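Local coordinates for homoserine dehydrogenase (Thermoplasma acidophilum, PDB 3ING) that catalyses the NADPH-dependent reduction of aspartate semialdehyde to homoserine, a step on the route to threonine and methionine, at the interface of chains A and B. Sequence-based numbering; all coordinates share one arbitrary frame. Chains: chain A/B, Homoserine dehydrogenase.

Contact 1: the interface of chains A and B. Residues chain A 22, 148, 307-308, 311; chain B 161, 292-295.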
ATOM      1  N   ILE A  22      -5.219  19.515   6.731  1.00 20.77           N
ATOM      2  CA  ILE A  22      -5.625  18.522   5.726  1.00 20.02           C
ATOM      3  C   ILE A  22      -7.126  18.337   5.709  1.00 24.60           C
ATOM      4  O   ILE A  22      -7.732  18.322   4.647  1.00 22.50           O
ATOM      5  CB  ILE A  22      -4.872  17.176   5.912  1.00 23.06           C
ATOM      6  CG1 ILE A  22      -3.391  17.402   5.573  1.00 18.80           C
ATOM      7  CG2 ILE A  22      -5.448  16.056   5.000  1.00 22.78           C
ATOM      8  CD1 ILE A  22      -2.450  16.251   5.850  1.00 19.95           C
ATOM      9  N   GLY A 148       4.682   9.032   7.592  1.00 28.29           N
ATOM     10  CA  GLY A 148       3.943   9.166   6.362  1.00 31.14           C
ATOM     11  C   GLY A 148       4.095   8.046   5.358  1.00 32.67           C
ATOM     12  O   GLY A 148       3.510   8.106   4.281  1.00 39.18           O
ATOM     13  N   TYR A 307       3.644  16.819   8.193  1.00 22.63           N
ATOM     14  CA  TYR A 307       2.529  16.988   7.260  1.00 20.31           C
ATOM     15  C   TYR A 307       2.085  15.622   6.682  1.00 20.95           C
ATOM     16  O   TYR A 307       0.914  15.335   6.564  1.00 20.60           O
ATOM     17  CB  TYR A 307       2.899  17.960   6.157  1.00 20.48           C
ATOM     18  CG  TYR A 307       1.810  18.139   5.138  1.00 24.64           C
ATOM     19  CD1 TYR A 307       0.698  18.920   5.408  1.00 24.74           C
ATOM     20  CD2 TYR A 307       1.888  17.503   3.909  1.00 23.75           C
ATOM     21  CE1 TYR A 307      -0.313  19.061   4.489  1.00 23.14           C
ATOM     22  CE2 TYR A 307       0.898  17.659   2.970  1.00 28.17           C
ATOM     23  CZ  TYR A 307      -0.205  18.427   3.276  1.00 23.36           C
ATOM     24  OH  TYR A 307      -1.195  18.537   2.341  1.00 24.88           O
ATOM     25  N   GLU A 308       3.065  14.823   6.262  1.00 20.65           N
ATOM     26  CA  GLU A 308       2.849  13.479   5.724  1.00 22.85           C
ATOM     27  C   GLU A 308       2.327  12.542   6.770  1.00 22.63           C
ATOM     28  O   GLU A 308       1.467  11.712   6.502  1.00 23.55           O
ATOM     29  CB  GLU A 308       4.145  12.952   5.111  1.00 22.76           C
ATOM     30  CG  GLU A 308       4.596  13.779   3.895  1.00 23.55           C
ATOM     31  CD  GLU A 308       5.324  15.084   4.203  1.00 31.00           C
ATOM     32  OE1 GLU A 308       5.812  15.312   5.328  1.00 23.78           O
ATOM     33  OE2 GLU A 308       5.488  15.859   3.258  1.00 24.70           O
ATOM     34  N   GLY A 311      -1.244  13.202   7.067  1.00 20.86           N
ATOM     35  CA  GLY A 311      -1.974  12.596   5.974  1.00 21.78           C
ATOM     36  C   GLY A 311      -2.281  11.139   6.270  1.00 22.12           C
ATOM     37  O   GLY A 311      -3.341  10.664   5.938  1.00 22.31           O
TER
ATOM     38  N   PRO B 161      -6.766  10.691   1.508  1.00 25.61           N
ATOM     39  CA  PRO B 161      -6.914  12.137   1.563  1.00 25.35           C
ATOM     40  C   PRO B 161      -6.358  12.927   0.373  1.00 23.30           C
ATOM     41  O   PRO B 161      -6.649  14.111   0.246  1.00 23.98           O
ATOM     42  CB  PRO B 161      -6.094  12.525   2.792  1.00 26.93           C
ATOM     43  CG  PRO B 161      -5.703  11.290   3.428  1.00 20.27           C
ATOM     44  CD  PRO B 161      -5.782  10.203   2.470  1.00 28.64           C
ATOM     45  N   ASP B 292      -0.718  15.206  -2.939  1.00 19.87           N
ATOM     46  CA  ASP B 292      -0.755  16.487  -2.304  1.00 21.27           C
ATOM     47  C   ASP B 292      -0.930  16.414  -0.769  1.00 19.23           C
ATOM     48  O   ASP B 292      -0.736  17.418  -0.119  1.00 18.74           O
ATOM     49  CB  ASP B 292      -1.779  17.406  -2.978  1.00 22.99           C
ATOM     50  CG  ASP B 292      -3.228  17.001  -2.703  1.00 32.09           C
ATOM     51  OD1 ASP B 292      -3.437  15.969  -2.071  1.00 22.58           O
ATOM     52  OD2 ASP B 292      -4.159  17.719  -3.142  1.00 30.87           O
ATOM     53  N   SER B 293      -1.303  15.241  -0.219  1.00 19.57           N
ATOM     54  CA  SER B 293      -1.490  15.091   1.246  1.00 21.69           C
ATOM     55  C   SER B 293      -0.769  13.911   1.926  1.00 22.88           C
ATOM     56  O   SER B 293      -0.810  13.771   3.164  1.00 24.30           O
ATOM     57  CB  SER B 293      -2.981  14.964   1.539  1.00 24.22           C
ATOM     58  OG  SER B 293      -3.698  16.048   0.983  1.00 23.94           O
ATOM     59  N   ASN B 294      -0.108  13.077   1.148  1.00 21.31           N
ATOM     60  CA  ASN B 294       0.611  11.908   1.675  1.00 21.33           C
ATOM     61  C   ASN B 294       2.040  11.828   1.163  1.00 21.95           C
ATOM     62  O   ASN B 294       2.656  10.745   1.182  1.00 22.86           O
ATOM     63  CB  ASN B 294      -0.166  10.619   1.312  1.00 19.18           C
ATOM     64  CG  ASN B 294      -1.513  10.547   2.006  1.00 26.35           C
ATOM     65  OD1 ASN B 294      -1.588  10.091   3.167  1.00 30.01           O
ATOM     66  ND2 ASN B 294      -2.587  11.026   1.329  1.00 18.28           N
ATOM     67  N   GLY B 295       2.572  12.972   0.717  1.00 19.50           N
ATOM     68  CA  GLY B 295       3.933  13.041   0.201  1.00 21.21           C
ATOM     69  C   GLY B 295       4.142  12.337  -1.122  1.00 20.89           C
ATOM     70  O   GLY B 295       3.198  12.189  -1.920  1.00 18.25           O
TER
HETATM   71  O   HOH W   1       0.937   9.753   4.477  1.00 26.76           O

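Contact 2: the interface of chains A and B. Residues chain A 150, 298-302; chain B 276, 288, 296-299.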
ATOM      1  N   PRO A 150       3.040   4.599   3.921  1.00 27.00           N
ATOM      2  CA  PRO A 150       1.997   3.587   4.112  1.00 24.36           C
ATOM      3  C   PRO A 150       2.561   2.238   4.535  1.00 23.11           C
ATOM      4  O   PRO A 150       3.440   1.673   3.876  1.00 22.00           O
ATOM      5  CB  PRO A 150       1.340   3.478   2.729  1.00 26.29           C
ATOM      6  CG  PRO A 150       1.673   4.771   2.057  1.00 27.82           C
ATOM      7  CD  PRO A 150       3.033   5.152   2.561  1.00 28.03           C
ATOM      8  N   ASN A 298       8.781  -3.470  -1.212  1.00 18.23           N
ATOM      9  CA  ASN A 298       9.519  -2.346  -0.682  1.00 18.88           C
ATOM     10  C   ASN A 298       8.678  -1.078  -0.754  1.00 19.87           C
ATOM     11  O   ASN A 298       8.071  -0.809  -1.762  1.00 20.34           O
ATOM     12  CB  ASN A 298      10.824  -2.125  -1.451  1.00 20.72           C
ATOM     13  CG  ASN A 298      11.553  -3.421  -1.760  1.00 25.72           C
ATOM     14  OD1 ASN A 298      11.845  -4.208  -0.859  1.00 23.89           O
ATOM     15  ND2 ASN A 298      11.866  -3.641  -3.044  1.00 20.51           N
ATOM     16  N   VAL A 299       8.722  -0.266   0.298  1.00 19.55           N
ATOM     17  CA  VAL A 299       7.881   0.945   0.373  1.00 20.61           C
ATOM     18  C   VAL A 299       8.707   2.001   1.067  1.00 20.55           C
ATOM     19  O   VAL A 299       9.385   1.710   2.067  1.00 21.79           O
ATOM     20  CB  VAL A 299       6.576   0.723   1.142  1.00 19.80           C
ATOM     21  CG1 VAL A 299       5.678   2.001   1.096  1.00 15.25           C
ATOM     22  CG2 VAL A 299       5.804  -0.520   0.633  1.00 21.56           C
ATOM     23  N   SER A 300       8.727   3.186   0.499  1.00 20.78           N
ATOM     24  CA  SER A 300       9.451   4.300   1.098  1.00 18.69           C
ATOM     25  C   SER A 300       8.810   5.626   0.705  1.00 21.19           C
ATOM     26  O   SER A 300       7.844   5.665  -0.053  1.00 21.40           O
ATOM     27  CB  SER A 300      10.925   4.255   0.684  1.00 18.16           C
ATOM     28  OG  SER A 300      11.103   4.466  -0.691  1.00 20.81           O
ATOM     29  N   ASP A 301       9.343   6.726   1.228  1.00 21.78           N
ATOM     30  CA  ASP A 301       8.948   8.030   0.732  1.00 22.22           C
ATOM     31  C   ASP A 301      10.154   8.929   0.579  1.00 21.72           C
ATOM     32  O   ASP A 301      11.261   8.562   0.960  1.00 21.30           O
ATOM     33  CB  ASP A 301       7.845   8.696   1.591  1.00 22.89           C
ATOM     34  CG  ASP A 301       8.260   8.962   3.023  1.00 29.63           C
ATOM     35  OD1 ASP A 301       9.423   8.744   3.386  1.00 22.99           O
ATOM     36  OD2 ASP A 301       7.351   9.333   3.800  1.00 30.28           O
ATOM     37  N   ILE A 302       9.903  10.127   0.079  1.00 22.45           N
ATOM     38  CA  ILE A 302      10.965  11.067  -0.198  1.00 25.85           C
ATOM     39  C   ILE A 302      11.188  12.006   0.979  1.00 27.32           C
ATOM     40  O   ILE A 302      12.307  12.332   1.326  1.00 23.53           O
ATOM     41  CB  ILE A 302      10.611  11.838  -1.477  1.00 28.22           C
ATOM     42  CG1 ILE A 302      10.565  10.874  -2.679  1.00 30.41           C
ATOM     43  CG2 ILE A 302      11.581  12.967  -1.764  1.00 29.47           C
ATOM     44  CD1 ILE A 302      11.861  10.198  -2.976  1.00 32.96           C
TER
ATOM     45  N   PHE B 276      14.527   7.197  -7.924  1.00 26.21           N
ATOM     46  CA  PHE B 276      14.056   5.995  -7.198  1.00 26.00           C
ATOM     47  C   PHE B 276      13.972   4.789  -8.112  1.00 24.10           C
ATOM     48  O   PHE B 276      14.243   3.662  -7.721  1.00 22.58           O
ATOM     49  CB  PHE B 276      12.686   6.198  -6.555  1.00 27.10           C
ATOM     50  CG  PHE B 276      12.074   4.920  -6.021  1.00 24.64           C
ATOM     51  CD1 PHE B 276      12.560   4.347  -4.865  1.00 24.44           C
ATOM     52  CD2 PHE B 276      11.056   4.273  -6.702  1.00 20.70           C
ATOM     53  CE1 PHE B 276      12.065   3.147  -4.393  1.00 22.47           C
ATOM     54  CE2 PHE B 276      10.540   3.092  -6.238  1.00 20.16           C
ATOM     55  CZ  PHE B 276      11.037   2.526  -5.058  1.00 23.02           C
ATOM     56  N   GLN B 288       6.525   5.506  -8.398  0.50 20.64           N
ATOM     57  CA  GLN B 288       6.526   6.610  -7.479  0.50 21.13           C
ATOM     58  C   GLN B 288       5.224   7.380  -7.707  0.50 21.46           C
ATOM     59  O   GLN B 288       4.903   7.682  -8.857  0.50 20.18           O
ATOM     60  CB  GLN B 288       7.744   7.498  -7.759  0.50 22.96           C
ATOM     61  CG  GLN B 288       7.869   8.712  -6.892  0.50 23.63           C
ATOM     62  CD  GLN B 288       9.139   9.504  -7.137  0.50 20.49           C
ATOM     63  OE1 GLN B 288       9.212  10.330  -8.057  0.50 27.48           O
ATOM     64  NE2 GLN B 288      10.121   9.324  -6.268  0.50 16.12           N
ATOM     65  N   THR B 296       5.391  11.921  -1.355  1.00 17.86           N
ATOM     66  CA  THR B 296       5.741  11.164  -2.533  1.00 20.94           C
ATOM     67  C   THR B 296       6.149   9.796  -2.055  1.00 21.70           C
ATOM     68  O   THR B 296       7.115   9.642  -1.284  1.00 21.36           O
ATOM     69  CB  THR B 296       6.866  11.821  -3.357  1.00 20.40           C
ATOM     70  OG1 THR B 296       6.378  13.052  -3.858  1.00 27.35           O
ATOM     71  CG2 THR B 296       7.336  10.927  -4.552  1.00 20.09           C
ATOM     72  N   VAL B 297       5.400   8.818  -2.536  1.00 22.41           N
ATOM     73  CA  VAL B 297       5.511   7.448  -2.092  1.00 19.36           C
ATOM     74  C   VAL B 297       6.110   6.576  -3.166  1.00 18.31           C
ATOM     75  O   VAL B 297       5.729   6.670  -4.338  1.00 20.05           O
ATOM     76  CB  VAL B 297       4.119   6.868  -1.635  1.00 20.81           C
ATOM     77  CG1 VAL B 297       4.260   5.383  -1.272  1.00 23.42           C
ATOM     78  CG2 VAL B 297       3.542   7.691  -0.445  1.00 17.70           C
ATOM     79  N   ASN B 298       7.071   5.744  -2.760  1.00 18.23           N
ATOM     80  CA  ASN B 298       7.749   4.822  -3.645  1.00 18.88           C
ATOM     81  C   ASN B 298       7.406   3.385  -3.277  1.00 19.87           C
ATOM     82  O   ASN B 298       7.430   3.033  -2.122  1.00 20.34           O
ATOM     83  CB  ASN B 298       9.267   5.007  -3.584  1.00 20.72           C
ATOM     84  CG  ASN B 298       9.683   6.467  -3.562  1.00 25.72           C
ATOM     85  OD1 ASN B 298       9.305   7.241  -4.442  1.00 23.89           O
ATOM     86  ND2 ASN B 298      10.484   6.847  -2.557  1.00 20.51           N
ATOM     87  N   VAL B 299       7.172   2.545  -4.281  1.00 19.55           N
ATOM     88  CA  VAL B 299       6.745   1.153  -4.038  1.00 20.61           C
ATOM     89  C   VAL B 299       7.403   0.309  -5.104  1.00 20.55           C
ATOM     90  O   VAL B 299       7.437   0.703  -6.282  1.00 21.79           O
ATOM     91  CB  VAL B 299       5.227   0.970  -4.099  1.00 19.80           C
ATOM     92  CG1 VAL B 299       4.827  -0.494  -3.728  1.00 15.25           C
ATOM     93  CG2 VAL B 299       4.481   1.995  -3.210  1.00 21.56           C
TER

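Contact 1: the interface of chains A and B
Backbone B:292-295 forms a tight connection between two strands, and B:Gly295 closes it with a positive phi of 69°, a conformation that glycine takes more easily than residues bearing a side chain. Across the interface, A:Tyr307 holds CG anti to its backbone N (chi1 178°), which sends the ring out to this turn. Its phenol OH donates to the carbonyl O of B:Asp292 at 2.7 Å, and this acceptor lies at the ring edge, in the plane of the ring. The bond uses a carbonyl lone pair, with a C=O...donor angle of 142°. Ring carbon CE2 of A:Tyr307 also packs against CA of B:Ser293 at 3.9 Å, so a tyrosine suits the place because its ring gives an apolar edge for the turn and its hydroxyl a donor at the tip. An alanine in place of A:Tyr307 would probably cost the turn this bond and its ring packing, leaving it less firmly held. Within the turn, OG of B:Ser293 donates to the carboxylate OD1 of B:Asp292 at 3.1 Å, meeting it from above the carboxylate plane. Further along, the amide OD1 of B:Asn294 contacts water 1 at 2.9 Å. The same water joins the backbone carbonyls of A:Glu308 and A:Gly148, bridging the chains. A:Glu308, bent at chi2, lays its CG methylene against CA of B:Gly295 at 3.8 Å. A:Gly311, lacking a side chain, lets its CA come within 3.3 Å of the B:Ser293 carbonyl O. In the fold, helix 306-321 of chain A presents its first turns, with helix 14-29 beside it, to the loop between strands 286-291 and 296-301 of chain B.

Contact 2: the interface of chains A and B
Two torsions set the side-chain pairing: A:Ser300 places OG in the crowded position between its backbone N and carbonyl carbon (chi1 66°), while B:Asn298 turns CG anti to its carbonyl carbon, beside the backbone N (chi1 -42°). The amide ND2 of B:Asn298 thereby donates to the hydroxyl OG of A:Ser300 at 3.1 Å, with the oxygen in the amide plane. On the other branch, OD1 of B:Asn298 accepts from NE2 of B:Gln288 at 2.9 Å, on a carbonyl lone pair. That bond fixes which end of the amide faces chain A, and asparagine suits the place because it can donate and accept at once. The ring of B:Phe276 supports the same residue, one face lying beneath CB of B:Asn298. Around this pair the backbones zip up antiparallel. N of B:Asn298 donates to O of A:Ser300 at 2.8 Å, nearly straight at 176° at the hydrogen, and N of A:Ser300 answers to O of B:Asn298 at 2.9 Å. Farther on, N of A:Ile302 donates to O of B:Thr296 at 3.1 Å. The side chains of A:Ile302 and B:Thr296 lie alongside, pointing the same way, with CG1 and CG2 respectively 3.7 Å apart; the beta-branched chains offer methyl and methylene groups to each other, which suits this position at the end of the paired strands. A:Ile302 also crosses the amides of B:Asn298 and B:Gln288 at about a right angle, laying a greasy tip against them. A:Pro150 meets B:Val297 tip to tip, CD to CG2 at 4.0 Å. By pairing strand 296-301 with its copy, the site carries one β-sheet across the two-fold axis and probably supports the dimer.

About 13 Å separates the C-alpha centres of contact 1 and contact 2, and in chain B residues 292-295 of contact 1 run straight into 296-299 of contact 2. On chain A the same strand is followed closely by helix 306-321, so in each chain strand 296-301 lies between the turn that meets the partner's helix and the helix that receives the partner's turn. The two-fold symmetry repeats each contact with the chains exchanged, giving strand pairing near the axis flanked by two helix-to-turn contacts. Each centre lies 15 to 16 Å from A:Lys217, the predicted proton donor, so the dimer may help steady the surroundings of the active site.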